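Local coordinates for SusD superfamily protein (Bacteroides fragilis NCTC 9343, PDB 3NQP) that probably binds glycans at the outer membrane of this gut bacterium, in the manner of SusD-type starch-binding proteins, at residues A[74-77]-A[78-81]; A[289-292]-A[293-297]; A[428-431]-A[432-435]. One frame throughout, in Å; residues are numbered along the deposited sequence.

Interactions 1, 2 and 3 come in series along the chain and lie far from one another, with no touching atoms. The centres of interactions 1 and 2 are about 34 Å apart. Those of interactions 1 and 3 are about 36 Å apart, and those of interactions 2 and 3 about 42 Å. Interaction 1 turns the loop between helices 68-71 and 89-102, in the N-terminal part of the SusD fold. Interactions 2 and 3 both belong to the C-terminal part of the chain, the one in the long loop between strand 265-269 and helix 321-325, the other at the start of helix 431-445. Each is therefore a separate local fixture, shaping a loop or a helix end in a protein whose regular structure is mainly helical.

Interaction 1: residues A[74-77]-A[78-81]; sequences NFDE and THTG
D76 and H79 pair their backbones in both directions across a type I beta turn, D76 N giving to H79 O at 3.1 Å and H79 N to D76 O at 3.0 Å. Just before the turn, the CA of F75 adds a CA-H...O contact to H79 O. The side chains of D76 and H79 then run side by side and point the same way. ND1 of the histidine reaches D76 OD1 at 2.7 Å, almost straight at 169° and in the plane of the imidazole, arriving on the syn side of the oxygen. The carboxylate is turned 73° against that ring. On its anti side the same oxygen takes the backbone N of T78 at 2.9 Å, which makes this an Asx turn lying inside the beta turn. With chi1 at 57°, D76 CG sits between its own backbone N and carbonyl carbon, and this folds OD1 back over the turn to meet both donors. The nearby negative charge would probably help keep a proton on ND1. On the other flank T80 CG2 packs 3.3 Å from D76 O. The buried F75 ring brings CE1 to T80 O at 3.8 Å, the oxygen lying at the ring edge, and W494 meets this ring from elsewhere in the chain. E77 ties the turn to K498 by a salt bridge and a backbone bond, while N74 ND2 bonds to D69 of helix 68-71.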
ATOM      1  N   ASN A  74      -8.894  16.684   6.933  1.00 13.20           N
ATOM      2  CA  ASN A  74      -9.113  17.506   8.106  1.00 13.05           C
ATOM      3  C   ASN A  74      -8.061  17.076   9.109  1.00 13.92           C
ATOM      4  O   ASN A  74      -8.242  16.053   9.791  1.00 13.33           O
ATOM      5  CB  ASN A  74     -10.471  17.255   8.784  1.00 15.55           C
ATOM      6  CG  ASN A  74     -11.660  17.711   7.974  1.00 23.59           C
ATOM      7  OD1 ASN A  74     -11.540  18.492   7.010  1.00 26.50           O
ATOM      8  ND2 ASN A  74     -12.850  17.234   8.388  1.00 21.23           N
ATOM      9  N   PHE A  75      -6.965  17.833   9.161  1.00 11.88           N
ATOM     10  CA  PHE A  75      -5.833  17.497   9.997  1.00 13.42           C
ATOM     11  C   PHE A  75      -5.395  18.697  10.807  1.00 14.18           C
ATOM     12  O   PHE A  75      -5.198  19.771  10.247  1.00 14.92           O
ATOM     13  CB  PHE A  75      -4.660  17.055   9.143  1.00 14.13           C
ATOM     14  CG  PHE A  75      -4.714  15.594   8.738  1.00  9.89           C
ATOM     15  CD1 PHE A  75      -4.335  14.598   9.639  1.00 14.32           C
ATOM     16  CD2 PHE A  75      -5.121  15.218   7.485  1.00 12.00           C
ATOM     17  CE1 PHE A  75      -4.358  13.279   9.289  1.00 14.71           C
ATOM     18  CE2 PHE A  75      -5.175  13.866   7.135  1.00 12.83           C
ATOM     19  CZ  PHE A  75      -4.785  12.910   8.029  1.00 10.55           C
ATOM     20  N   ASP A  76      -5.258  18.488  12.112  1.00 15.75           N
ATOM     21  CA  ASP A  76      -4.668  19.477  13.040  1.00 17.74           C
ATOM     22  C   ASP A  76      -4.351  18.746  14.350  1.00 16.94           C
ATOM     23  O   ASP A  76      -4.497  17.513  14.440  1.00 15.47           O
ATOM     24  CB  ASP A  76      -5.628  20.671  13.226  1.00 17.46           C
ATOM     25  CG  ASP A  76      -7.000  20.257  13.738  1.00 17.49           C
ATOM     26  OD1 ASP A  76      -7.078  19.362  14.609  1.00 17.28           O
ATOM     27  OD2 ASP A  76      -8.015  20.831  13.281  1.00 19.76           O
ATOM     28  N   GLU A  77      -3.944  19.473  15.391  1.00 16.24           N
ATOM     29  CA  GLU A  77      -3.526  18.820  16.627  1.00 16.75           C
ATOM     30  C   GLU A  77      -4.634  18.073  17.410  1.00 19.02           C
ATOM     31  O   GLU A  77      -4.318  17.361  18.352  1.00 19.87           O
ATOM     32  CB  GLU A  77      -2.814  19.800  17.560  1.00 20.65           C
ATOM     33  CG  GLU A  77      -3.735  20.806  18.184  1.00 20.07           C
ATOM     34  CD  GLU A  77      -3.043  21.710  19.215  1.00 19.66           C
ATOM     35  OE1 GLU A  77      -1.813  21.605  19.471  1.00 23.63           O
ATOM     36  OE2 GLU A  77      -3.781  22.512  19.797  1.00 24.46           O
ATOM     37  N   THR A  78      -5.905  18.239  17.040  1.00 18.45           N
ATOM     38  CA  THR A  78      -6.981  17.427  17.627  1.00 21.26           C
ATOM     39  C   THR A  78      -7.636  16.503  16.605  1.00 19.13           C
ATOM     40  O   THR A  78      -8.588  15.813  16.941  1.00 19.60           O
ATOM     41  CB  THR A  78      -8.047  18.296  18.332  1.00 21.04           C
ATOM     42  OG1 THR A  78      -8.557  19.276  17.434  1.00 18.89           O
ATOM     43  CG2 THR A  78      -7.418  19.020  19.558  1.00 14.43           C
ATOM     44  N   HIS A  79      -7.115  16.481  15.368  1.00 18.51           N
ATOM     45  CA  HIS A  79      -7.572  15.569  14.320  1.00 15.44           C
ATOM     46  C   HIS A  79      -6.318  15.002  13.607  1.00 16.38           C
ATOM     47  O   HIS A  79      -5.863  15.534  12.596  1.00 16.81           O
ATOM     48  CB  HIS A  79      -8.501  16.274  13.307  1.00 18.98           C
ATOM     49  CG  HIS A  79      -9.661  17.004  13.923  1.00 19.50           C
ATOM     50  ND1 HIS A  79      -9.515  18.216  14.562  1.00 20.01           N
ATOM     51  CD2 HIS A  79     -10.986  16.710  13.977  1.00 27.01           C
ATOM     52  CE1 HIS A  79     -10.693  18.628  15.001  1.00 29.73           C
ATOM     53  NE2 HIS A  79     -11.600  17.726  14.678  1.00 19.90           N
ATOM     54  N   THR A  80      -5.737  13.948  14.174  1.00 11.29           N
ATOM     55  CA  THR A  80      -4.395  13.508  13.808  1.00 13.36           C
ATOM     56  C   THR A  80      -4.374  12.181  13.007  1.00 14.23           C
ATOM     57  O   THR A  80      -3.311  11.729  12.563  1.00 14.16           O
ATOM     58  CB  THR A  80      -3.493  13.392  15.020  1.00 14.62           C
ATOM     59  OG1 THR A  80      -3.903  12.297  15.827  1.00 15.32           O
ATOM     60  CG2 THR A  80      -3.507  14.714  15.875  1.00 15.98           C
ATOM     61  N   GLY A  81      -5.560  11.616  12.775  1.00 14.75           N
ATOM     62  CA  GLY A  81      -5.725  10.443  11.921  1.00 11.12           C
ATOM     63  C   GLY A  81      -5.410   9.155  12.668  1.00 14.19           C
ATOM     64  O   GLY A  81      -6.227   8.222  12.706  1.00 13.13           O
TER

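Interaction 2: residues A[289-292]-A[293-297]; sequences TGST and KNRYQ
R295 reaches back to S291 and K293 to G290 around a short 3-10 turn in the long loop between strand 265-269 and helix 321-325 of the SusD fold. The backbone bonds of the turn run three residues back, N294 N to S291 O at 3.1 Å and R295 N to T292 O at 2.9 Å. The R295 side chain can be followed outward from here. CB rests 3.5 Å from T292 O, and CG passes S291 O at 3.8 Å. The chain stays extended from CG to NE, then chi4 of 88° swings the guanidinium across the serine. CZ comes to 3.4 Å from S291 OG, and NH1 donates to that hydroxyl oxygen at 2.9 Å, the oxygen tilted 22° from the guanidinium plane. S291 O lies over one face of the same group. The guanidinium also makes a cation-pi contact with Y354 of strand 351-358. K293 takes the other route: its chain is extended through chi2 and chi3 until chi4, -71°, bends NZ onto the G290 carbonyl. There NZ gives a 2.7 Å bond to G290 O in the carbonyl plane, on a lone pair, and it also bonds to V287 O, so the ammonium joins two carbonyls of the loop. T292 OG1 is bonded to D61. A water completes the arrangement, donating to T292 OG1 and accepting from R295 NH1.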
ATOM      1  N   THR A 289     -28.653  -5.545   8.584  1.00 14.71           N
ATOM      2  CA  THR A 289     -29.328  -4.269   8.801  1.00 16.50           C
ATOM      3  C   THR A 289     -29.186  -3.243   7.676  1.00 15.37           C
ATOM      4  O   THR A 289     -29.803  -2.190   7.713  1.00 12.05           O
ATOM      5  CB  THR A 289     -28.811  -3.621  10.096  1.00 16.50           C
ATOM      6  OG1 THR A 289     -27.404  -3.323   9.966  1.00 15.02           O
ATOM      7  CG2 THR A 289     -29.037  -4.561  11.321  1.00 13.47           C
ATOM      8  N   GLY A 290     -28.370  -3.544   6.674  1.00 13.75           N
ATOM      9  CA  GLY A 290     -28.087  -2.583   5.609  1.00 12.33           C
ATOM     10  C   GLY A 290     -29.065  -2.611   4.464  1.00 14.18           C
ATOM     11  O   GLY A 290     -29.860  -3.516   4.354  1.00 13.16           O
ATOM     12  N   SER A 291     -28.955  -1.642   3.576  1.00 11.79           N
ATOM     13  CA  SER A 291     -29.938  -1.442   2.525  1.00 11.91           C
ATOM     14  C   SER A 291     -29.495  -2.064   1.209  1.00 12.91           C
ATOM     15  O   SER A 291     -30.342  -2.305   0.347  1.00 12.38           O
ATOM     16  CB  SER A 291     -30.211   0.064   2.304  1.00 11.28           C
ATOM     17  OG  SER A 291     -28.978   0.754   2.096  1.00 11.74           O
ATOM     18  N   THR A 292     -28.188  -2.313   1.038  1.00 11.43           N
ATOM     19  CA  THR A 292     -27.692  -2.887  -0.242  1.00 11.00           C
ATOM     20  C   THR A 292     -28.452  -4.166  -0.638  1.00 10.70           C
ATOM     21  O   THR A 292     -28.810  -4.339  -1.793  1.00 12.56           O
ATOM     22  CB  THR A 292     -26.144  -3.157  -0.202  1.00 10.70           C
ATOM     23  OG1 THR A 292     -25.454  -1.938   0.137  1.00 12.19           O
ATOM     24  CG2 THR A 292     -25.613  -3.676  -1.528  1.00  9.90           C
ATOM     25  N   LYS A 293     -28.730  -5.038   0.325  1.00 10.85           N
ATOM     26  CA  LYS A 293     -29.397  -6.331   0.047  1.00 10.26           C
ATOM     27  C   LYS A 293     -30.717  -6.200  -0.674  1.00 12.67           C
ATOM     28  O   LYS A 293     -31.125  -7.151  -1.349  1.00 13.32           O
ATOM     29  CB  LYS A 293     -29.624  -7.161   1.301  1.00 11.23           C
ATOM     30  CG  LYS A 293     -30.422  -6.453   2.415  1.00 18.89           C
ATOM     31  CD  LYS A 293     -30.848  -7.411   3.533  1.00 21.47           C
ATOM     32  CE  LYS A 293     -31.662  -6.689   4.654  1.00 25.89           C
ATOM     33  NZ  LYS A 293     -30.855  -5.729   5.542  1.00 23.71           N
ATOM     34  N   ASN A 294     -31.383  -5.062  -0.531  1.00 14.00           N
ATOM     35  CA  ASN A 294     -32.688  -4.846  -1.168  1.00 15.31           C
ATOM     36  C   ASN A 294     -32.573  -4.098  -2.482  1.00 14.52           C
ATOM     37  O   ASN A 294     -33.561  -3.808  -3.087  1.00 15.97           O
ATOM     38  CB  ASN A 294     -33.641  -4.108  -0.220  1.00 16.93           C
ATOM     39  CG  ASN A 294     -33.893  -4.891   1.058  1.00 21.95           C
ATOM     40  OD1 ASN A 294     -34.110  -6.096   1.025  1.00 23.06           O
ATOM     41  ND2 ASN A 294     -33.821  -4.212   2.176  1.00 21.05           N
ATOM     42  N   ARG A 295     -31.365  -3.783  -2.932  1.00 14.22           N
ATOM     43  CA  ARG A 295     -31.209  -3.133  -4.215  1.00 11.66           C
ATOM     44  C   ARG A 295     -30.936  -4.267  -5.231  1.00 13.80           C
ATOM     45  O   ARG A 295     -31.276  -5.447  -4.964  1.00 13.87           O
ATOM     46  CB  ARG A 295     -30.099  -2.082  -4.165  1.00 14.80           C
ATOM     47  CG  ARG A 295     -30.399  -0.963  -3.190  1.00 15.56           C
ATOM     48  CD  ARG A 295     -29.650   0.356  -3.406  1.00 15.07           C
ATOM     49  NE  ARG A 295     -30.182   1.296  -2.416  1.00 16.86           N
ATOM     50  CZ  ARG A 295     -29.717   1.435  -1.172  1.00 17.14           C
ATOM     51  NH1 ARG A 295     -28.638   0.772  -0.758  1.00 12.32           N
ATOM     52  NH2 ARG A 295     -30.317   2.258  -0.326  1.00 15.98           N
ATOM     53  N   TYR A 296     -30.354  -3.927  -6.380  1.00 11.84           N
ATOM     54  CA  TYR A 296     -30.267  -4.845  -7.499  1.00 14.65           C
ATOM     55  C   TYR A 296     -28.844  -4.995  -8.018  1.00 14.99           C
ATOM     56  O   TYR A 296     -28.022  -4.124  -7.876  1.00 15.64           O
ATOM     57  CB  TYR A 296     -31.197  -4.402  -8.637  1.00 18.43           C
ATOM     58  CG  TYR A 296     -32.617  -4.313  -8.186  1.00 19.47           C
ATOM     59  CD1 TYR A 296     -33.445  -5.414  -8.259  1.00 19.81           C
ATOM     60  CD2 TYR A 296     -33.109  -3.149  -7.584  1.00 25.58           C
ATOM     61  CE1 TYR A 296     -34.746  -5.361  -7.785  1.00 23.17           C
ATOM     62  CE2 TYR A 296     -34.409  -3.086  -7.105  1.00 24.67           C
ATOM     63  CZ  TYR A 296     -35.218  -4.205  -7.199  1.00 26.82           C
ATOM     64  OH  TYR A 296     -36.534  -4.164  -6.767  1.00 28.12           O
ATOM     65  N   GLN A 297     -28.592  -6.150  -8.615  1.00 14.72           N
ATOM     66  CA  GLN A 297     -27.398  -6.421  -9.376  1.00 14.02           C
ATOM     67  C   GLN A 297     -27.580  -5.950 -10.808  1.00 13.42           C
ATOM     68  O   GLN A 297     -28.699  -5.676 -11.252  1.00 15.20           O
ATOM     69  CB  GLN A 297     -27.130  -7.923  -9.362  1.00 13.42           C
ATOM     70  CG  GLN A 297     -27.233  -8.513  -7.958  1.00 18.45           C
ATOM     71  CD  GLN A 297     -26.814  -9.958  -7.891  1.00 14.59           C
ATOM     72  OE1 GLN A 297     -25.741 -10.312  -8.359  1.00 12.63           O
ATOM     73  NE2 GLN A 297     -27.621 -10.781  -7.249  1.00 13.19           N
TER
HETATM   74  O   HOH W   1     -26.189  -0.160  -2.082  1.00 13.37           O

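Interaction 3: residues A[428-431]-A[432-435]; sequences TADF and TTNE
An N-cap opens helix 431-445: D430 stands right before the first turn and turns its carboxylate forward onto T433. CG lies opposite the backbone N across the CA-CB bond, chi1 -171°, which carries OD1 over the first turn, to T433. That one oxygen takes two bonds from T433, the capping bond from its backbone N at 2.7 Å and one from its hydroxyl OG1 at a short 2.5 Å. The two donors come from opposite faces of the carboxylate plane, and the D430 and T433 side chains cross at about a right angle. A negative carboxylate at this N-terminal end would probably be stabilised by the positive end of the helix dipole. The other carboxylate oxygen, OD2, shares a water with T432 OG1, which also hydrogen-bonds to L461 O. Directly ahead of the N-cap residue T428 forms an ST turn, its OG1 accepting from D430 N at 3.1 Å. N434 ties the same approach to the helix: ND2 gives to T428 O at 3.1 Å, tilted 34° from the carbonyl plane, while T428 CG2 lies alongside OD1. The first regular helical bonds follow, N434 N to D430 O and E435 N to F431 O. F431 and E435 run side by side, CZ 3.6 Å from OE1, the ring and carboxylate planes 37° apart. The polar ends of this turn reach neighbouring helices and loops: E435 makes a salt bridge with K216 of helix 200-216 and bonds to N394 of helix 382-396, while N434 bonds to N394 and to Y425 and packs against helix 399-414.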
ATOM      1  N   THR A 428       4.574   8.638 -26.003  1.00 16.48           N
ATOM      2  CA  THR A 428       4.519  10.085 -26.164  1.00 17.59           C
ATOM      3  C   THR A 428       5.662  10.727 -25.441  1.00 15.44           C
ATOM      4  O   THR A 428       6.138  10.210 -24.419  1.00 15.16           O
ATOM      5  CB  THR A 428       3.209  10.713 -25.668  1.00 18.95           C
ATOM      6  OG1 THR A 428       3.296  12.140 -25.848  1.00 18.47           O
ATOM      7  CG2 THR A 428       2.931  10.371 -24.173  1.00 13.56           C
ATOM      8  N   ALA A 429       6.085  11.880 -25.963  1.00 16.02           N
ATOM      9  CA  ALA A 429       7.119  12.692 -25.336  1.00 15.09           C
ATOM     10  C   ALA A 429       6.603  13.605 -24.202  1.00 15.18           C
ATOM     11  O   ALA A 429       7.382  14.213 -23.459  1.00 14.87           O
ATOM     12  CB  ALA A 429       7.840  13.550 -26.415  1.00 19.36           C
ATOM     13  N   ASP A 430       5.293  13.679 -24.061  1.00 14.80           N
ATOM     14  CA  ASP A 430       4.690  14.526 -23.086  1.00 13.27           C
ATOM     15  C   ASP A 430       4.788  13.900 -21.700  1.00 15.99           C
ATOM     16  O   ASP A 430       4.088  12.890 -21.372  1.00 13.76           O
ATOM     17  CB  ASP A 430       3.226  14.760 -23.449  1.00 16.07           C
ATOM     18  CG  ASP A 430       2.588  15.829 -22.578  1.00 19.64           C
ATOM     19  OD1 ASP A 430       1.809  15.489 -21.673  1.00 23.65           O
ATOM     20  OD2 ASP A 430       2.905  16.992 -22.778  1.00 29.82           O
ATOM     21  N   PHE A 431       5.632  14.523 -20.870  1.00 14.80           N
ATOM     22  CA  PHE A 431       5.861  14.053 -19.517  1.00 16.19           C
ATOM     23  C   PHE A 431       4.555  13.927 -18.747  1.00 11.60           C
ATOM     24  O   PHE A 431       4.324  12.932 -18.056  1.00 11.34           O
ATOM     25  CB  PHE A 431       6.807  14.985 -18.753  1.00 17.06           C
ATOM     26  CG  PHE A 431       7.119  14.508 -17.359  1.00 13.87           C
ATOM     27  CD1 PHE A 431       6.236  14.766 -16.302  1.00 13.30           C
ATOM     28  CD2 PHE A 431       8.293  13.818 -17.095  1.00 12.64           C
ATOM     29  CE1 PHE A 431       6.495  14.305 -15.010  1.00 12.04           C
ATOM     30  CE2 PHE A 431       8.564  13.356 -15.780  1.00 17.52           C
ATOM     31  CZ  PHE A 431       7.652  13.617 -14.742  1.00 12.73           C
ATOM     32  N   THR A 432       3.684  14.918 -18.878  1.00 10.41           N
ATOM     33  CA  THR A 432       2.452  14.953 -18.096  1.00  9.89           C
ATOM     34  C   THR A 432       1.563  13.773 -18.484  1.00 11.27           C
ATOM     35  O   THR A 432       0.958  13.104 -17.640  1.00  8.08           O
ATOM     36  CB  THR A 432       1.679  16.269 -18.301  1.00 13.83           C
ATOM     37  OG1 THR A 432       2.491  17.388 -17.877  1.00 11.63           O
ATOM     38  CG2 THR A 432       0.383  16.282 -17.462  1.00 13.26           C
ATOM     39  N   THR A 433       1.455  13.527 -19.780  1.00 10.54           N
ATOM     40  CA  THR A 433       0.527  12.462 -20.241  1.00  9.18           C
ATOM     41  C   THR A 433       1.033  11.127 -19.681  1.00  9.09           C
ATOM     42  O   THR A 433       0.250  10.315 -19.209  1.00  8.56           O
ATOM     43  CB  THR A 433       0.459  12.434 -21.758  1.00 10.54           C
ATOM     44  OG1 THR A 433       0.070  13.723 -22.204  1.00  9.98           O
ATOM     45  CG2 THR A 433      -0.573  11.352 -22.317  1.00  9.75           C
ATOM     46  N   ASN A 434       2.350  10.904 -19.750  1.00 10.43           N
ATOM     47  CA  ASN A 434       2.982   9.720 -19.217  1.00  8.51           C
ATOM     48  C   ASN A 434       2.787   9.582 -17.707  1.00 10.30           C
ATOM     49  O   ASN A 434       2.410   8.514 -17.228  1.00  9.25           O
ATOM     50  CB  ASN A 434       4.484   9.713 -19.481  1.00 13.17           C
ATOM     51  CG  ASN A 434       4.850   9.385 -20.937  1.00 11.33           C
ATOM     52  OD1 ASN A 434       4.153   8.633 -21.645  1.00 13.19           O
ATOM     53  ND2 ASN A 434       5.956   9.958 -21.380  1.00 14.68           N
ATOM     54  N   GLU A 435       3.095  10.628 -16.937  1.00  9.61           N
ATOM     55  CA  GLU A 435       2.935  10.559 -15.459  1.00  8.55           C
ATOM     56  C   GLU A 435       1.492  10.224 -15.087  1.00  8.15           C
ATOM     57  O   GLU A 435       1.235   9.364 -14.241  1.00 10.39           O
ATOM     58  CB  GLU A 435       3.352  11.882 -14.808  1.00  7.53           C
ATOM     59  CG  GLU A 435       3.646  11.764 -13.358  1.00 12.56           C
ATOM     60  CD  GLU A 435       5.090  11.366 -13.069  1.00 11.00           C
ATOM     61  OE1 GLU A 435       5.744  10.717 -13.919  1.00  9.59           O
ATOM     62  OE2 GLU A 435       5.582  11.708 -11.980  1.00 11.77           O
TER
HETATM   63  O   HOH W   2       5.203   7.106 -23.649  1.00 15.76           O
HETATM   64  O   HOH W   3       3.573  18.546 -20.231  1.00 29.86           O